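Local coordinates for protein salmonella typhimurium DB7155 bacteriophage DET7 tailspike (Bacteriophage, PDB 2V5I) that binds and hydrolyses the O-antigen of Salmonella as the receptor-binding tailspike of a myovirus, using a beta-helix fold like that of podoviral tailspikes, at the interface of chains A and B. Numbering follows the deposited sequence. Chains: chain A/B, Salmonella typhimurium DB7155 bacteriophage DET7 tailspike.

Contact 1: the interface of chains A and B. Residues chain A 350, 370, 398; chain B 348, 370.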
# COMPACT_ATOMS: atom_id res chain seq x y z
N THR A 350 -6.29 -5.43 2.66
CA THR A 350 -5.82 -6.78 2.35
C THR A 350 -6.43 -7.74 3.39
O THR A 350 -6.16 -7.65 4.60
CB THR A 350 -4.26 -6.85 2.40
OG1 THR A 350 -3.72 -5.90 1.44
CG2 THR A 350 -3.80 -8.29 2.09
N ASN A 370 -8.49 -0.73 -4.68
CA ASN A 370 -7.24 -1.44 -4.41
C ASN A 370 -7.40 -2.40 -3.23
O ASN A 370 -6.80 -2.25 -2.17
CB ASN A 370 -6.08 -0.49 -4.16
CG ASN A 370 -4.75 -1.15 -4.36
OD1 ASN A 370 -4.64 -2.11 -5.14
ND2 ASN A 370 -3.74 -0.69 -3.63
N ARG A 398 -8.64 -8.02 -6.06
CA ARG A 398 -8.10 -9.36 -6.22
C ARG A 398 -8.92 -10.25 -5.34
O ARG A 398 -9.05 -9.98 -4.16
CB ARG A 398 -6.63 -9.36 -5.79
CG ARG A 398 -5.80 -8.52 -6.76
CD ARG A 398 -4.61 -7.94 -6.19
NE ARG A 398 -4.86 -6.93 -5.17
CZ ARG A 398 -4.83 -5.63 -5.35
NH1 ARG A 398 -4.63 -5.12 -6.55
NH2 ARG A 398 -5.02 -4.84 -4.29
N ASN B 348 1.84 -6.53 -1.37
CA ASN B 348 2.17 -5.14 -1.38
C ASN B 348 3.68 -4.92 -1.31
O ASN B 348 4.22 -4.27 -0.41
CB ASN B 348 1.41 -4.38 -0.28
CG ASN B 348 -0.09 -4.72 -0.27
OD1 ASN B 348 -0.73 -4.92 -1.33
ND2 ASN B 348 -0.64 -4.85 0.93
N ASN B 370 -0.44 -8.04 -5.44
CA ASN B 370 -0.19 -6.60 -5.50
C ASN B 370 1.31 -6.30 -5.43
O ASN B 370 1.82 -5.70 -4.50
CB ASN B 370 -0.93 -5.85 -4.41
CG ASN B 370 -1.09 -4.39 -4.74
OD1 ASN B 370 -1.13 -4.02 -5.91
ND2 ASN B 370 -1.13 -3.55 -3.71
O HOH W 1 -2.90 -6.90 -1.30
O HOH W 2 -3.25 -2.75 -7.95
O HOH W 3 -1.04 -0.85 -2.49
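The guanidinium of A:Arg398 lies flat over the side-chain amide of B:Asn370, the two planes only 12° apart, with B:Asn370 CG 3.8 Å above the guanidinium plane and displaced toward its rim. This stack is the close-packed part of the contact. The arginine chain bends at chi3 (-67°), which turns the flat group toward A:Asn370 of its own chain. There A:Arg398 NH2 donates to the amide oxygen OD1 of A:Asn370 at 2.9 Å, with that oxygen in the guanidinium plane while the donor stands above the carbonyl plane of the asparagine. Rotation of the guanidinium is thereby restrained and its face presented to chain B. The partner amide is held as well, since B:Asn370 ND2 gives a hydrogen bond to B:Asn348 OD1 of 2.8 Å. The other amide branch of B:Asn348 crosses the interface: ND2 donates to the hydroxyl OG1 of A:Thr350 over 3.3 Å, long but nearly straight (172°) and in the plane of the amide.

Elsewhere the contact is looser and bridged by water. A:Asn370 and B:Asn370 arrive from opposite directions, their amide planes steeply inclined, with A:Asn370 ND2 and B:Asn370 ND2 3.9 Å apart. Water 3 joins these nitrogens, water 2 joins the two OD1 atoms, and water 1 spans A:Thr350 OG1 and B:Asn348 OD1. A small polar network of stack, direct bond and water bridges thus ties neighbouring beta-helices together and probably helps keep the subunits of the trimeric tailspike in register.

Contact 2: the interface of chains A and B. Residues chain A 370, 398; chain B 369-370, 395.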
# COMPACT_ATOMS: atom_id res chain seq x y z
N ASN A 370 -8.49 -0.73 -4.68
CA ASN A 370 -7.24 -1.44 -4.41
C ASN A 370 -7.40 -2.40 -3.23
O ASN A 370 -6.80 -2.25 -2.17
CB ASN A 370 -6.08 -0.49 -4.16
CG ASN A 370 -4.75 -1.15 -4.36
OD1 ASN A 370 -4.64 -2.11 -5.14
ND2 ASN A 370 -3.74 -0.69 -3.63
N ARG A 398 -8.64 -8.02 -6.06
CA ARG A 398 -8.10 -9.36 -6.22
C ARG A 398 -8.92 -10.25 -5.34
O ARG A 398 -9.05 -9.98 -4.16
CB ARG A 398 -6.63 -9.36 -5.79
CG ARG A 398 -5.80 -8.52 -6.76
CD ARG A 398 -4.61 -7.94 -6.19
NE ARG A 398 -4.86 -6.93 -5.17
CZ ARG A 398 -4.83 -5.63 -5.35
NH1 ARG A 398 -4.63 -5.12 -6.55
NH2 ARG A 398 -5.02 -4.84 -4.29
N SER B 369 0.42 -11.11 -3.90
CA SER B 369 -0.62 -10.23 -4.40
C SER B 369 -0.11 -8.79 -4.39
O SER B 369 0.56 -8.37 -3.43
CB SER B 369 -1.90 -10.36 -3.57
OG SER B 369 -2.30 -11.73 -3.45
N ASN B 370 -0.44 -8.04 -5.44
CA ASN B 370 -0.19 -6.60 -5.50
C ASN B 370 1.31 -6.30 -5.43
O ASN B 370 1.82 -5.70 -4.50
CB ASN B 370 -0.93 -5.85 -4.41
CG ASN B 370 -1.09 -4.39 -4.74
OD1 ASN B 370 -1.13 -4.02 -5.91
ND2 ASN B 370 -1.13 -3.55 -3.71
N ASN B 395 -1.31 -12.60 -8.03
CA ASN B 395 -2.53 -11.85 -8.30
C ASN B 395 -2.15 -10.38 -8.38
O ASN B 395 -2.08 -9.72 -7.34
CB ASN B 395 -3.48 -11.91 -7.09
CG ASN B 395 -4.07 -13.26 -6.84
OD1 ASN B 395 -4.56 -13.90 -7.76
ND2 ASN B 395 -4.05 -13.71 -5.54
O HOH W 4 -3.25 -2.75 -7.95
O HOH W 5 -1.04 -0.85 -2.49
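Short strands of the beta-helix, 397-398 in chain A and 393-395 in chain B, bring the aliphatic stem of A:Arg398 against the backbone of B:Asn395. A:Arg398 CD, a methylene, lies 3.3 Å from the carbonyl O of B:Asn395, with CG a little farther from the same oxygen, so the stem rests on a main-chain carbonyl. In the arginine, chi1 (-67°) sets CG, anti to the carbonyl carbon, near B:Asn395 CB, and the extended chi2 (153°) carries CD on to the carbonyl oxygen. The side chain of B:Asn395 takes part mainly through its first carbon, CB standing 4.1 Å from A:Arg398 CG. Its amide points away from the arginine's end, with ND2 directed toward the hydroxyl OG of B:Ser369 at 3.4 Å, a weak bond within chain B. B:Ser369, which closes strand 367-369 just ahead of B:Asn370, adds little itself: its CB is 4.5 Å from A:Arg398 CD. The carbonyl oxygen could favour the partly positive methylene beside the guanidinium. By seating the arginine stem on one strand of the neighbouring subunit and its flat head on the loop residue after another, the site probably helps fix how adjacent beta-helices lie alongside each other in the trimer.

Contact 1 and contact 2 form one patch, the centres of their C-alpha atoms about 3 Å apart, and share A:Asn370, A:Arg398 and B:Asn370. Contact 1 extends toward strand 349-352 of chain A and B:Asn348, contact 2 toward strands 367-369 and 393-395 of chain B. The shared residues connect the two, A:Arg398 with its guanidinium in the core and its stem toward B:Asn395. A:Asn370 and B:Asn370 play different parts, one bonding to A:Arg398, the other lying under it, as each copy meets its two neighbours with different sides. Repeated between each pair of neighbouring chains, the patch would help hold the three beta-helices together at this level.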